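Local coordinates for cobalt-precorrin-5B C(1)-methyltransferase (Archaeoglobus fulgidus, PDB 1SR8), which probably catalyses the S-adenosylmethionine-dependent methylation of C-1 in cobalt-precorrin-5B, giving cobalt-precorrin-6A in the anaerobic route to adenosylcobalamin, at residues F106-R120 and N151-G163. Sequence-based numbering, arbitrary orientation.
Sequences FEAEVCETSGIFFGR and NFSGGVRISVPDG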
loop_
_atom_site.group_PDB
_atom_site.type_symbol
_atom_site.label_atom_id
_atom_site.label_comp_id
_atom_site.label_asym_id
_atom_site.label_seq_id
_atom_site.Cartn_x
_atom_site.Cartn_y
_atom_site.Cartn_z
ATOM N N PHE A 106 16.121 0.991 -1.678
ATOM C CA PHE A 106 15.883 2.376 -2.072
ATOM C C PHE A 106 17.023 3.207 -1.504
ATOM O O PHE A 106 17.349 3.095 -0.324
ATOM C CB PHE A 106 14.557 2.897 -1.502
ATOM C CG PHE A 106 13.381 2.670 -2.405
ATOM C CD1 PHE A 106 12.874 3.706 -3.176
ATOM C CD2 PHE A 106 12.800 1.415 -2.506
ATOM C CE1 PHE A 106 11.801 3.491 -4.038
ATOM C CE2 PHE A 106 11.733 1.192 -3.361
ATOM C CZ PHE A 106 11.233 2.230 -4.128
ATOM N N GLU A 107 17.639 4.029 -2.345
ATOM C CA GLU A 107 18.722 4.884 -1.884
ATOM C C GLU A 107 18.314 6.339 -2.046
ATOM O O GLU A 107 17.670 6.712 -3.033
ATOM C CB GLU A 107 20.006 4.636 -2.679
ATOM C CG GLU A 107 20.502 3.212 -2.680
ATOM C CD GLU A 107 21.917 3.110 -3.220
ATOM O OE1 GLU A 107 22.237 3.829 -4.194
ATOM O OE2 GLU A 107 22.707 2.307 -2.677
ATOM N N ALA A 108 18.693 7.150 -1.063
ATOM C CA ALA A 108 18.400 8.578 -1.068
ATOM C C ALA A 108 19.682 9.339 -0.774
ATOM O O ALA A 108 20.424 9.003 0.158
ATOM C CB ALA A 108 17.344 8.912 -0.018
ATOM N N GLU A 109 19.934 10.372 -1.564
ATOM C CA GLU A 109 21.134 11.172 -1.395
ATOM C C GLU A 109 20.777 12.652 -1.363
ATOM O O GLU A 109 20.067 13.126 -2.245
ATOM C CB GLU A 109 22.087 10.900 -2.563
ATOM C CG GLU A 109 23.406 11.637 -2.489
ATOM C CD GLU A 109 24.537 10.749 -2.011
ATOM O OE1 GLU A 109 25.201 11.109 -1.011
ATOM O OE2 GLU A 109 24.760 9.691 -2.648
ATOM N N VAL A 110 21.260 13.372 -0.351
ATOM C CA VAL A 110 20.999 14.809 -0.250
ATOM C C VAL A 110 21.827 15.497 -1.323
ATOM O O VAL A 110 22.971 15.122 -1.560
ATOM C CB VAL A 110 21.412 15.415 1.135
ATOM C CG1 VAL A 110 20.635 14.761 2.260
ATOM C CG2 VAL A 110 22.907 15.268 1.351
ATOM N N CYS A 111 21.252 16.491 -1.986
ATOM C CA CYS A 111 21.985 17.203 -3.017
ATOM C C CYS A 111 21.848 18.709 -2.826
ATOM O O CYS A 111 21.092 19.161 -1.966
ATOM C CB CYS A 111 21.523 16.756 -4.420
ATOM S SG CYS A 111 19.789 16.964 -4.873
ATOM N N GLU A 112 22.597 19.483 -3.605
ATOM C CA GLU A 112 22.564 20.940 -3.502
ATOM C C GLU A 112 21.265 21.578 -3.969
ATOM O O GLU A 112 20.709 22.442 -3.292
ATOM C CB GLU A 112 23.727 21.548 -4.287
ATOM C CG GLU A 112 25.078 21.231 -3.690
ATOM C CD GLU A 112 25.221 21.791 -2.305
ATOM O OE1 GLU A 112 25.255 23.029 -2.174
ATOM O OE2 GLU A 112 25.287 20.997 -1.348
ATOM N N THR A 113 20.788 21.166 -5.135
ATOM C CA THR A 113 19.561 21.728 -5.674
ATOM C C THR A 113 18.321 21.248 -4.910
ATOM O O THR A 113 18.017 20.057 -4.866
ATOM C CB THR A 113 19.459 21.399 -7.177
ATOM O OG1 THR A 113 18.110 21.578 -7.630
ATOM C CG2 THR A 113 19.926 19.991 -7.430
ATOM N N SER A 114 17.609 22.191 -4.303
ATOM C CA SER A 114 16.418 21.884 -3.515
ATOM C C SER A 114 15.282 21.215 -4.282
ATOM O O SER A 114 14.953 21.609 -5.399
ATOM C CB SER A 114 15.904 23.158 -2.860
ATOM O OG SER A 114 15.906 24.208 -3.801
ATOM N N GLY A 115 14.677 20.209 -3.654
ATOM C CA GLY A 115 13.581 19.487 -4.272
ATOM C C GLY A 115 13.725 17.982 -4.111
ATOM O O GLY A 115 14.631 17.509 -3.418
ATOM N N ILE A 116 12.824 17.242 -4.757
ATOM C CA ILE A 116 12.805 15.778 -4.725
ATOM C C ILE A 116 13.050 15.266 -6.138
ATOM O O ILE A 116 12.276 15.552 -7.048
ATOM C CB ILE A 116 11.431 15.232 -4.256
ATOM C CG1 ILE A 116 11.181 15.608 -2.792
ATOM C CG2 ILE A 116 11.366 13.728 -4.477
ATOM C CD1 ILE A 116 12.215 15.062 -1.833
ATOM N N PHE A 117 14.112 14.494 -6.321
ATOM C CA PHE A 117 14.436 13.984 -7.645
ATOM C C PHE A 117 14.549 12.473 -7.626
ATOM O O PHE A 117 14.880 11.877 -6.596
ATOM C CB PHE A 117 15.745 14.621 -8.117
ATOM C CG PHE A 117 15.784 16.116 -7.918
ATOM C CD1 PHE A 117 15.000 16.958 -8.706
ATOM C CD2 PHE A 117 16.559 16.678 -6.897
ATOM C CE1 PHE A 117 14.981 18.340 -8.479
ATOM C CE2 PHE A 117 16.549 18.055 -6.660
ATOM C CZ PHE A 117 15.757 18.887 -7.453
ATOM N N PHE A 118 14.271 11.864 -8.774
ATOM C CA PHE A 118 14.320 10.415 -8.919
ATOM C C PHE A 118 15.392 9.998 -9.922
ATOM O O PHE A 118 15.391 10.454 -11.067
ATOM C CB PHE A 118 12.938 9.923 -9.348
ATOM C CG PHE A 118 11.856 10.276 -8.367
ATOM C CD1 PHE A 118 11.682 9.525 -7.209
ATOM C CD2 PHE A 118 11.077 11.414 -8.552
ATOM C CE1 PHE A 118 10.748 9.904 -6.240
ATOM C CE2 PHE A 118 10.138 11.805 -7.588
ATOM C CZ PHE A 118 9.975 11.048 -6.429
ATOM N N GLY A 119 16.303 9.126 -9.493
ATOM C CA GLY A 119 17.373 8.701 -10.375
ATOM C C GLY A 119 17.250 7.336 -11.017
ATOM O O GLY A 119 16.185 6.928 -11.464
ATOM N N ARG A 120 18.371 6.627 -11.061
ATOM C CA ARG A 120 18.431 5.296 -11.659
ATOM C C ARG A 120 17.517 4.297 -10.964
ATOM O O ARG A 120 17.332 4.359 -9.749
ATOM C CB ARG A 120 19.866 4.763 -11.603
ATOM C CG ARG A 120 20.359 4.503 -10.187
ATOM C CD ARG A 120 21.671 3.731 -10.164
ATOM N NE ARG A 120 22.061 3.371 -8.802
ATOM C CZ ARG A 120 22.302 4.250 -7.829
ATOM N NH1 ARG A 120 22.201 5.559 -8.054
ATOM N NH2 ARG A 120 22.644 3.821 -6.621
ATOM N N ASN A 151 16.271 21.691 9.679
ATOM C CA ASN A 151 16.685 22.937 9.050
ATOM C C ASN A 151 17.516 22.687 7.794
ATOM O O ASN A 151 18.614 23.216 7.630
ATOM C CB ASN A 151 17.466 23.778 10.057
ATOM C CG ASN A 151 17.233 25.260 9.871
ATOM O OD1 ASN A 151 17.790 25.885 8.960
ATOM N ND2 ASN A 151 16.386 25.836 10.728
ATOM N N PHE A 152 16.953 21.876 6.910
ATOM C CA PHE A 152 17.574 21.499 5.649
ATOM C C PHE A 152 17.028 22.390 4.534
ATOM O O PHE A 152 15.842 22.723 4.523
ATOM C CB PHE A 152 17.243 20.030 5.366
ATOM C CG PHE A 152 17.839 19.498 4.104
ATOM C CD1 PHE A 152 19.214 19.302 3.996
ATOM C CD2 PHE A 152 17.024 19.162 3.029
ATOM C CE1 PHE A 152 19.770 18.773 2.829
ATOM C CE2 PHE A 152 17.566 18.631 1.856
ATOM C CZ PHE A 152 18.941 18.437 1.755
ATOM N N SER A 153 17.888 22.786 3.598
ATOM C CA SER A 153 17.453 23.636 2.492
ATOM C C SER A 153 17.795 23.058 1.123
ATOM O O SER A 153 17.412 23.620 0.103
ATOM C CB SER A 153 18.048 25.042 2.627
ATOM O OG SER A 153 19.461 24.993 2.679
ATOM N N GLY A 154 18.507 21.936 1.102
ATOM C CA GLY A 154 18.859 21.313 -0.159
ATOM C C GLY A 154 17.749 20.420 -0.683
ATOM O O GLY A 154 16.569 20.702 -0.476
ATOM N N GLY A 155 18.127 19.345 -1.367
ATOM C CA GLY A 155 17.146 18.416 -1.904
ATOM C C GLY A 155 17.635 16.987 -1.772
ATOM O O GLY A 155 18.678 16.744 -1.168
ATOM N N VAL A 156 16.887 16.031 -2.309
ATOM C CA VAL A 156 17.320 14.637 -2.250
ATOM C C VAL A 156 16.982 13.926 -3.551
ATOM O O VAL A 156 15.972 14.224 -4.194
ATOM C CB VAL A 156 16.660 13.836 -1.083
ATOM C CG1 VAL A 156 16.760 14.603 0.228
ATOM C CG2 VAL A 156 15.229 13.530 -1.413
ATOM N N ARG A 157 17.854 13.014 -3.963
ATOM C CA ARG A 157 17.596 12.236 -5.165
ATOM C C ARG A 157 17.357 10.821 -4.654
ATOM O O ARG A 157 18.163 10.278 -3.892
ATOM C CB ARG A 157 18.786 12.277 -6.132
ATOM C CG ARG A 157 18.649 11.341 -7.343
ATOM C CD ARG A 157 19.448 11.850 -8.555
ATOM N NE ARG A 157 20.724 12.436 -8.148
ATOM C CZ ARG A 157 21.664 11.775 -7.474
ATOM N NH1 ARG A 157 21.478 10.497 -7.143
ATOM N NH2 ARG A 157 22.766 12.405 -7.090
ATOM N N ILE A 158 16.222 10.252 -5.046
ATOM C CA ILE A 158 15.846 8.905 -4.637
ATOM C C ILE A 158 16.122 7.946 -5.796
ATOM O O ILE A 158 15.689 8.188 -6.924
ATOM C CB ILE A 158 14.344 8.859 -4.259
ATOM C CG1 ILE A 158 14.072 9.842 -3.110
ATOM C CG2 ILE A 158 13.940 7.427 -3.912
ATOM C CD1 ILE A 158 12.609 10.032 -2.781
ATOM N N SER A 159 16.855 6.868 -5.516
ATOM C CA SER A 159 17.202 5.889 -6.546
ATOM C C SER A 159 16.959 4.456 -6.107
ATOM O O SER A 159 16.874 4.163 -4.916
ATOM C CB SER A 159 18.679 6.018 -6.941
ATOM O OG SER A 159 18.965 7.305 -7.456
ATOM N N VAL A 160 16.871 3.569 -7.092
ATOM C CA VAL A 160 16.660 2.147 -6.852
ATOM C C VAL A 160 17.730 1.369 -7.645
ATOM O O VAL A 160 17.550 1.053 -8.823
ATOM C CB VAL A 160 15.244 1.730 -7.297
ATOM C CG1 VAL A 160 14.960 0.301 -6.874
ATOM C CG2 VAL A 160 14.224 2.691 -6.706
ATOM N N PRO A 161 18.862 1.059 -6.995
ATOM C CA PRO A 161 19.996 0.331 -7.575
ATOM C C PRO A 161 19.661 -0.842 -8.498
ATOM O O PRO A 161 20.255 -0.968 -9.571
ATOM C CB PRO A 161 20.781 -0.100 -6.347
ATOM C CG PRO A 161 20.585 1.065 -5.428
ATOM C CD PRO A 161 19.107 1.359 -5.571
ATOM N N ASP A 162 18.719 -1.697 -8.099
ATOM C CA ASP A 162 18.357 -2.846 -8.930
ATOM C C ASP A 162 17.004 -2.651 -9.580
ATOM O O ASP A 162 16.376 -3.610 -10.026
ATOM C CB ASP A 162 18.317 -4.132 -8.100
ATOM C CG ASP A 162 19.639 -4.438 -7.430
ATOM O OD1 ASP A 162 20.681 -4.472 -8.125
ATOM O OD2 ASP A 162 19.636 -4.650 -6.201
ATOM N N GLY A 163 16.563 -1.403 -9.638
ATOM C CA GLY A 163 15.269 -1.115 -10.209
ATOM C C GLY A 163 15.097 -1.485 -11.662
ATOM O O GLY A 163 14.068 -2.037 -12.044
HETATM O O HOH W 1 20.925 7.849 -9.622
#
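Glu107 and Ser159 exchange two backbone hydrogen bonds, Glu107 N to Ser159 O (2.7 Å) and Ser159 N to Glu107 O (2.6 Å), both almost straight. Glu109 with Arg157 and Cys111 with Gly155 also exchange two bonds each, less straight in the first pair and with the donors well above the carbonyl planes in the second, which zips strand 106-111 antiparallel to strand 155-159. On its other edge strand 155-159 runs parallel to strand 115-118: Val156 N bonds to Gly115 O, Phe117 N to Val156 O, Ile158 N to Phe117 O and Gly119 N to Ile158 O, and Val160 N extends the series to Arg120 O (2.8 Å).

Strand 155-159 is thus inserted between two strands adjacent in sequence, at the end of a mixed sheet where 115-118 is outermost; helix 133-149, which leads into it, packs on one face against Ile116 and Ile158.

Apolar side chains gather on that face. Val160 CG2 lies over one face of the Phe106 ring, a CH-pi contact 3.9 Å from the centroid, while Ile158 CG2 meets the ring edge in plane. Ile158 CD1 reaches CE1 of Phe118. Ile116 CD1 presses on Val156 CG2 at 3.4 Å, tighter than usual for two carbons; chi1 of Val156 (-49°) turns this branch toward Ile116 by setting it between backbone N and carbonyl carbon.

On the face bearing Glu107 and Ser159, the contact is largely polar at this end. Arg120, extended from CG to NE, lays one face of its guanidinium over Ser159 CB, and its NH2 makes a salt bridge with Glu107 OE1 (2.5 Å). Arg88 takes the other carboxylate oxygen, OE2. Pro161 CG touches both partners, Glu107 CD at 3.3 Å and, obliquely, Arg120 NH2. One water accepts from Arg120 N and, weakly, from NH1, and also hydrogen-bonds Ser159 OG (3.0 Å).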